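Local coordinates for protein deoxyhypusine synthase, putative (Entamoeba histolytica, PDB 7L9R) that probably catalyses the NAD-dependent transfer of an aminobutyl group from spermidine to a lysine of the translation factor eIF5A, as deoxyhypusine synthases do, at residues E96-G101 with E126-K131; K165-L170 with D224-T229. All blocks are in the same frame, centred on the assembly; numbering follows the deposited sequence. Where two conformers were deposited one is given.

Interaction 1 of 2, residues E96-G101 with E126-K131; sequences EMMTSG and ETDIMK
Lys131, from segment 126-131, reaches across to the last turn of helix 95-99, where its ammonium group meets the carbonyls of Met98 and Thr99, beside the parallel sheet of this Rossmann-like fold. NZ hydrogen-bonds Met98 O at 2.9 Å, with a C=O...N angle of 145° and the nitrogen tilted 17° from the carbonyl plane. A weak bond runs to Thr99 O, 3.0 Å from NZ; Ser100 O is also 2.9 Å from Lys131 NZ but poorly angled for a hydrogen bond. Extended beyond CG, the chain crosses from one helix to the other, and its charge probably compensates the negative end of the helix dipole. Ser100, just before the turn into helix 102-111, fixes that turn through OG, which bonds Met97 O at 2.8 Å and caps Leu102 N.

The remaining contacts are van der Waals. In one of its two modelled conformers, the Met98 thioether rests against the methylene of Asp128, whose carboxylate is held by a salt bridge to Arg103 and by the backbone N atoms of Val206 and Ile207. Thr127 OG1 bonds back to Gly123 O, while CG2, anti to the backbone N, lies 3.6 Å from Met98 O and 3.9 Å from Thr99 OG1.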
ATOM      1  N   GLU B  96     -12.680  -9.116  10.308  1.00 50.59           N
ATOM      2  CA  GLU B  96     -12.231  -9.966   9.206  1.00 49.79           C
ATOM      3  C   GLU B  96     -11.551 -11.232   9.718  1.00 46.06           C
ATOM      4  O   GLU B  96     -11.708 -12.306   9.126  1.00 49.84           O
ATOM      5  CB  GLU B  96     -11.296  -9.180   8.277  1.00 60.65           C
ATOM      6  CG  GLU B  96     -10.810  -9.961   7.047  1.00 78.90           C
ATOM      7  CD  GLU B  96      -9.418  -9.532   6.558  1.00 89.29           C
ATOM      8  OE1 GLU B  96      -8.588  -9.110   7.395  1.00 93.00           O
ATOM      9  OE2 GLU B  96      -9.142  -9.644   5.338  1.00 71.92           O
ATOM     10  N   MET B  97     -10.771 -11.127  10.800  1.00 46.77           N
ATOM     11  CA  MET B  97     -10.175 -12.324  11.392  1.00 46.65           C
ATOM     12  C   MET B  97     -11.242 -13.288  11.896  1.00 51.70           C
ATOM     13  O   MET B  97     -11.070 -14.512  11.806  1.00 48.38           O
ATOM     14  CB  MET B  97      -9.233 -11.967  12.543  1.00 42.81           C
ATOM     15  CG  MET B  97      -8.574 -10.622  12.459  1.00 60.11           C
ATOM     16  SD  MET B  97      -6.893 -10.680  11.854  1.00 66.84           S
ATOM     17  CE  MET B  97      -7.117 -11.253  10.180  1.00 57.07           C
ATOM     18  N   MET B  98     -12.334 -12.758  12.466  1.00 47.34           N
ATOM     19  CA  MET B  98     -13.405 -13.620  12.956  0.53 46.08           C
ATOM     20  C   MET B  98     -14.034 -14.425  11.829  1.00 50.18           C
ATOM     21  O   MET B  98     -14.529 -15.540  12.054  1.00 47.42           O
ATOM     22  CB  MET B  98     -14.473 -12.785  13.660  0.53 45.15           C
ATOM     23  CG  MET B  98     -14.260 -12.608  15.149  0.53 45.01           C
ATOM     24  SD  MET B  98     -14.606 -14.117  16.074  0.53 47.92           S
ATOM     25  CE  MET B  98     -15.077 -13.425  17.653  0.53 50.72           C
ATOM     26  N   THR B  99     -14.030 -13.875  10.612  1.00 46.12           N
ATOM     27  CA  THR B  99     -14.573 -14.585   9.458  1.00 41.44           C
ATOM     28  C   THR B  99     -13.677 -15.744   9.042  1.00 53.09           C
ATOM     29  O   THR B  99     -14.161 -16.741   8.490  1.00 48.45           O
ATOM     30  CB  THR B  99     -14.777 -13.604   8.303  1.00 51.58           C
ATOM     31  OG1 THR B  99     -15.694 -12.576   8.716  1.00 49.08           O
ATOM     32  CG2 THR B  99     -15.333 -14.309   7.081  1.00 46.60           C
ATOM     33  N   SER B 100     -12.377 -15.640   9.297  1.00 48.97           N
ATOM     34  CA  SER B 100     -11.458 -16.715   8.978  1.00 42.09           C
ATOM     35  C   SER B 100     -11.500 -17.782  10.067  1.00 52.03           C
ATOM     36  O   SER B 100     -12.203 -17.657  11.076  1.00 46.40           O
ATOM     37  CB  SER B 100     -10.043 -16.170   8.834  1.00 45.01           C
ATOM     38  OG  SER B 100      -9.456 -16.006  10.113  1.00 49.69           O
ATOM     39  N   GLY B 101     -10.698 -18.828   9.882  1.00 44.32           N
ATOM     40  CA  GLY B 101     -10.574 -19.856  10.898  1.00 45.01           C
ATOM     41  C   GLY B 101      -9.930 -19.391  12.186  1.00 50.34           C
ATOM     42  O   GLY B 101      -9.924 -20.150  13.161  1.00 50.74           O
ATOM     43  N   GLU B 126     -21.174 -10.667  15.735  1.00 43.05           N
ATOM     44  CA  GLU B 126     -22.252 -11.297  14.979  1.00 45.26           C
ATOM     45  C   GLU B 126     -21.733 -12.456  14.136  1.00 44.11           C
ATOM     46  O   GLU B 126     -22.461 -13.429  13.904  1.00 45.20           O
ATOM     47  CB  GLU B 126     -22.955 -10.258  14.104  1.00 49.79           C
ATOM     48  CG  GLU B 126     -23.537  -9.089  14.888  1.00 51.34           C
ATOM     49  CD  GLU B 126     -22.593  -7.891  14.964  1.00 48.52           C
ATOM     50  OE1 GLU B 126     -21.382  -8.093  15.211  1.00 44.33           O
ATOM     51  OE2 GLU B 126     -23.070  -6.749  14.785  1.00 47.39           O
ATOM     52  N   THR B 127     -20.482 -12.369  13.677  1.00 41.06           N
ATOM     53  CA  THR B 127     -19.867 -13.478  12.954  1.00 48.29           C
ATOM     54  C   THR B 127     -19.684 -14.688  13.861  1.00 43.07           C
ATOM     55  O   THR B 127     -19.958 -15.823  13.452  1.00 44.84           O
ATOM     56  CB  THR B 127     -18.528 -13.028  12.373  1.00 42.93           C
ATOM     57  OG1 THR B 127     -18.755 -11.915  11.506  1.00 45.04           O
ATOM     58  CG2 THR B 127     -17.837 -14.147  11.596  1.00 39.94           C
ATOM     59  N   ASP B 128     -19.238 -14.458  15.101  1.00 40.29           N
ATOM     60  CA  ASP B 128     -19.057 -15.550  16.054  1.00 42.71           C
ATOM     61  C   ASP B 128     -20.381 -16.256  16.326  1.00 52.58           C
ATOM     62  O   ASP B 128     -20.442 -17.495  16.351  1.00 46.88           O
ATOM     63  CB  ASP B 128     -18.443 -14.990  17.340  1.00 40.76           C
ATOM     64  CG  ASP B 128     -18.084 -16.067  18.359  1.00 50.65           C
ATOM     65  OD1 ASP B 128     -17.464 -17.089  17.979  1.00 42.32           O
ATOM     66  OD2 ASP B 128     -18.397 -15.868  19.558  1.00 43.17           O
ATOM     67  N   ILE B 129     -21.458 -15.476  16.482  1.00 45.93           N
ATOM     68  CA  ILE B 129     -22.801 -16.027  16.652  1.00 42.95           C
ATOM     69  C   ILE B 129     -23.244 -16.759  15.390  1.00 51.92           C
ATOM     70  O   ILE B 129     -23.779 -17.873  15.453  1.00 53.86           O
ATOM     71  CB  ILE B 129     -23.793 -14.904  17.013  1.00 44.88           C
ATOM     72  CG1 ILE B 129     -23.464 -14.296  18.376  1.00 49.72           C
ATOM     73  CG2 ILE B 129     -25.234 -15.407  16.959  1.00 45.16           C
ATOM     74  CD1 ILE B 129     -24.244 -13.024  18.675  1.00 47.29           C
ATOM     75  N   MET B 130     -23.044 -16.129  14.229  1.00 50.25           N
ATOM     76  CA  MET B 130     -23.506 -16.693  12.965  1.00 48.35           C
ATOM     77  C   MET B 130     -22.892 -18.065  12.708  1.00 48.20           C
ATOM     78  O   MET B 130     -23.573 -18.977  12.224  1.00 51.21           O
ATOM     79  CB  MET B 130     -23.171 -15.724  11.828  1.00 44.93           C
ATOM     80  CG  MET B 130     -23.665 -16.145  10.463  1.00 59.10           C
ATOM     81  SD  MET B 130     -23.314 -14.921   9.177  1.00 70.38           S
ATOM     82  CE  MET B 130     -23.788 -13.403   9.998  1.00 66.76           C
ATOM     83  N   LYS B 131     -21.613 -18.239  13.046  1.00 44.93           N
ATOM     84  CA  LYS B 131     -20.946 -19.515  12.819  1.00 50.87           C
ATOM     85  C   LYS B 131     -21.477 -20.635  13.703  1.00 52.22           C
ATOM     86  O   LYS B 131     -21.187 -21.801  13.420  1.00 53.92           O
ATOM     87  CB  LYS B 131     -19.436 -19.373  13.025  1.00 44.00           C
ATOM     88  CG  LYS B 131     -18.745 -18.623  11.904  1.00 48.86           C
ATOM     89  CD  LYS B 131     -17.249 -18.548  12.117  1.00 46.10           C
ATOM     90  CE  LYS B 131     -16.541 -18.160  10.823  1.00 46.98           C
ATOM     91  NZ  LYS B 131     -15.054 -18.134  10.958  1.00 48.84           N
TER

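Interaction 2 of 2, residues K165-L170 with D224-T229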
ATOM      1  N   LYS B 165     -31.370 -15.991  10.096  1.00 64.58           N
ATOM      2  CA  LYS B 165     -31.370 -16.659  11.395  1.00 64.75           C
ATOM      3  C   LYS B 165     -30.578 -15.855  12.421  1.00 64.31           C
ATOM      4  O   LYS B 165     -30.995 -15.716  13.577  1.00 56.30           O
ATOM      5  CB  LYS B 165     -30.805 -18.075  11.266  1.00 56.67           C
ATOM      6  N   THR B 166     -29.439 -15.300  12.009  1.00 60.28           N
ATOM      7  CA  THR B 166     -28.651 -14.490  12.928  1.00 55.66           C
ATOM      8  C   THR B 166     -29.394 -13.214  13.304  1.00 62.42           C
ATOM      9  O   THR B 166     -29.401 -12.821  14.477  1.00 61.65           O
ATOM     10  CB  THR B 166     -27.295 -14.171  12.304  1.00 58.47           C
ATOM     11  OG1 THR B 166     -26.658 -15.394  11.918  1.00 55.11           O
ATOM     12  CG2 THR B 166     -26.404 -13.416  13.292  1.00 46.62           C
ATOM     13  N   LYS B 167     -30.026 -12.556  12.322  1.00 57.05           N
ATOM     14  CA  LYS B 167     -30.786 -11.340  12.606  1.00 58.85           C
ATOM     15  C   LYS B 167     -31.963 -11.628  13.530  1.00 60.05           C
ATOM     16  O   LYS B 167     -32.263 -10.835  14.433  1.00 58.30           O
ATOM     17  CB  LYS B 167     -31.280 -10.699  11.305  1.00 60.16           C
ATOM     18  CG  LYS B 167     -30.209  -9.982  10.505  1.00 57.72           C
ATOM     19  CD  LYS B 167     -30.761  -8.730   9.842  1.00 65.97           C
ATOM     20  CE  LYS B 167     -31.277  -9.011   8.446  1.00 75.24           C
ATOM     21  NZ  LYS B 167     -31.299  -7.780   7.606  1.00 68.31           N
ATOM     22  N   GLN B 168     -32.655 -12.749  13.305  1.00 62.95           N
ATOM     23  CA  GLN B 168     -33.774 -13.111  14.169  1.00 65.57           C
ATOM     24  C   GLN B 168     -33.302 -13.329  15.600  1.00 61.27           C
ATOM     25  O   GLN B 168     -33.928 -12.846  16.550  1.00 61.43           O
ATOM     26  CB  GLN B 168     -34.472 -14.363  13.637  1.00 62.78           C
ATOM     27  N   TRP B 169     -32.181 -14.032  15.768  1.00 53.95           N
ATOM     28  CA  TRP B 169     -31.616 -14.238  17.097  1.00 59.37           C
ATOM     29  C   TRP B 169     -31.280 -12.908  17.762  1.00 57.60           C
ATOM     30  O   TRP B 169     -31.661 -12.662  18.913  1.00 61.88           O
ATOM     31  CB  TRP B 169     -30.371 -15.125  16.994  1.00 55.24           C
ATOM     32  CG  TRP B 169     -29.853 -15.629  18.312  1.00 59.80           C
ATOM     33  CD1 TRP B 169     -30.155 -16.825  18.912  1.00 55.09           C
ATOM     34  CD2 TRP B 169     -28.942 -14.959  19.195  1.00 55.22           C
ATOM     35  NE1 TRP B 169     -29.493 -16.933  20.108  1.00 55.66           N
ATOM     36  CE2 TRP B 169     -28.737 -15.807  20.306  1.00 58.44           C
ATOM     37  CE3 TRP B 169     -28.287 -13.724  19.159  1.00 51.63           C
ATOM     38  CZ2 TRP B 169     -27.902 -15.459  21.367  1.00 51.98           C
ATOM     39  CZ3 TRP B 169     -27.458 -13.379  20.212  1.00 53.14           C
ATOM     40  CH2 TRP B 169     -27.272 -14.243  21.301  1.00 57.25           C
ATOM     41  N   LEU B 170     -30.557 -12.039  17.051  1.00 54.00           N
ATOM     42  CA  LEU B 170     -30.198 -10.741  17.617  1.00 54.54           C
ATOM     43  C   LEU B 170     -31.437  -9.938  17.977  1.00 58.53           C
ATOM     44  O   LEU B 170     -31.465  -9.255  19.008  1.00 57.01           O
ATOM     45  CB  LEU B 170     -29.323  -9.958  16.639  1.00 51.05           C
ATOM     46  CG  LEU B 170     -27.934 -10.533  16.380  1.00 49.08           C
ATOM     47  CD1 LEU B 170     -27.271  -9.814  15.219  1.00 49.14           C
ATOM     48  CD2 LEU B 170     -27.084 -10.439  17.637  1.00 50.24           C
ATOM     49  N   ASP B 224     -22.469  -0.298  14.828  1.00 47.85           N
ATOM     50  CA  ASP B 224     -22.191  -0.011  13.426  0.59 49.43           C
ATOM     51  C   ASP B 224     -22.245  -1.262  12.557  1.00 52.69           C
ATOM     52  O   ASP B 224     -22.106  -1.160  11.337  1.00 60.17           O
ATOM     53  CB  ASP B 224     -20.818   0.667  13.282  0.59 48.71           C
ATOM     54  CG  ASP B 224     -20.550   1.175  11.868  0.59 55.17           C
ATOM     55  OD1 ASP B 224     -21.285   2.072  11.397  0.59 61.69           O
ATOM     56  OD2 ASP B 224     -19.598   0.680  11.228  0.59 56.49           O
ATOM     57  N   GLY B 225     -22.448  -2.440  13.152  1.00 48.18           N
ATOM     58  CA  GLY B 225     -22.532  -3.676  12.421  1.00 48.97           C
ATOM     59  C   GLY B 225     -23.943  -4.222  12.351  1.00 50.22           C
ATOM     60  O   GLY B 225     -24.933  -3.502  12.546  1.00 46.18           O
ATOM     61  N   LEU B 226     -24.038  -5.531  12.093  1.00 48.94           N
ATOM     62  CA  LEU B 226     -25.340  -6.174  11.935  1.00 49.71           C
ATOM     63  C   LEU B 226     -26.221  -5.959  13.162  1.00 50.33           C
ATOM     64  O   LEU B 226     -27.442  -5.791  13.033  1.00 53.49           O
ATOM     65  CB  LEU B 226     -25.156  -7.666  11.666  1.00 51.53           C
ATOM     66  CG  LEU B 226     -26.414  -8.450  11.307  1.00 52.46           C
ATOM     67  CD1 LEU B 226     -27.022  -7.897  10.026  1.00 50.30           C
ATOM     68  CD2 LEU B 226     -26.098  -9.937  11.173  1.00 49.61           C
ATOM     69  N   PHE B 227     -25.616  -5.931  14.358  1.00 44.91           N
ATOM     70  CA  PHE B 227     -26.360  -5.588  15.569  1.00 52.91           C
ATOM     71  C   PHE B 227     -27.090  -4.256  15.416  1.00 48.14           C
ATOM     72  O   PHE B 227     -28.259  -4.134  15.798  1.00 48.70           O
ATOM     73  CB  PHE B 227     -25.423  -5.559  16.782  1.00 47.42           C
ATOM     74  CG  PHE B 227     -26.135  -5.412  18.107  1.00 46.54           C
ATOM     75  CD1 PHE B 227     -26.633  -6.518  18.772  1.00 55.68           C
ATOM     76  CD2 PHE B 227     -26.288  -4.169  18.694  1.00 45.80           C
ATOM     77  CE1 PHE B 227     -27.285  -6.384  19.989  1.00 55.57           C
ATOM     78  CE2 PHE B 227     -26.936  -4.028  19.904  1.00 54.97           C
ATOM     79  CZ  PHE B 227     -27.441  -5.137  20.552  1.00 48.89           C
ATOM     80  N   GLY B 228     -26.425  -3.249  14.843  1.00 52.33           N
ATOM     81  CA  GLY B 228     -27.083  -1.964  14.652  1.00 45.75           C
ATOM     82  C   GLY B 228     -28.165  -2.020  13.589  1.00 51.92           C
ATOM     83  O   GLY B 228     -29.226  -1.412  13.741  1.00 56.93           O
ATOM     84  N   THR B 229     -27.926  -2.777  12.515  1.00 55.92           N
ATOM     85  CA  THR B 229     -28.969  -3.006  11.517  1.00 59.80           C
ATOM     86  C   THR B 229     -30.228  -3.584  12.153  1.00 63.84           C
ATOM     87  O   THR B 229     -31.345  -3.160  11.832  1.00 64.85           O
ATOM     88  CB  THR B 229     -28.456  -3.947  10.426  1.00 64.01           C
ATOM     89  OG1 THR B 229     -27.256  -3.415   9.853  1.00 63.86           O
ATOM     90  CG2 THR B 229     -29.510  -4.135   9.333  1.00 63.49           C
TER
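The N-terminal turn of helix 226-237 packs against helix 160-179 in a small apolar helix-helix contact, Leu226 and Phe227 meeting Thr166, Lys167 and Leu170. Leu226 is central. With its CG anti to the backbone N (chi1 -173°), it brings both methyls into the contact: CD1 lies 3.8 Å from Lys167 CD, on the aliphatic part of a lysine chain that runs across the leucine at about a right angle, while CD2, also near Lys167 CG, turns to Thr166 and Leu170 as well, 4.1 Å from Thr166 CG2 and 4.2 Å from Leu170 CD1. Leu170 also serves the next residue, its CD2 approaching the Phe227 ring at the edge, near the ring plane, 4.1 Å from CD1 of Phe227.

The polar ends look elsewhere. Thr166 OG1 bonds Leu162 O within its own helix, and the Lys167 chain, bent at chi2 and chi3, carries NZ past Thr229 CG2 to a salt bridge with Glu233, one turn further along helix 226-237. Between these segments the contact therefore rests on methyl, methylene and ring-edge packing, and the lysine does double duty, its carbons covering Leu226 while its charge ties the same two helices together.

Interaction 1 closes before interaction 2 opens along the chain, and their centres lie about 13 Å apart on the same side of the chain's centre. Helix 124-130 is the common element: it faces helix 95-99 in interaction 1 and touches both helices of interaction 2. Met130 CG packs 3.4 Å from Thr166 OG1, and Ile129 CD1 lies 3.6 Å from Trp169 CZ3 on helix 160-179. Toward helix 226-237, Glu126 OE2 probably accepts a hydrogen bond from Phe227 N at 2.7 Å, a carboxylate at that helix's N-terminal end. Helix 124-130 thus lies between helix 95-99 on one hand and helices 160-179 and 226-237 on the other, linking the two contacts.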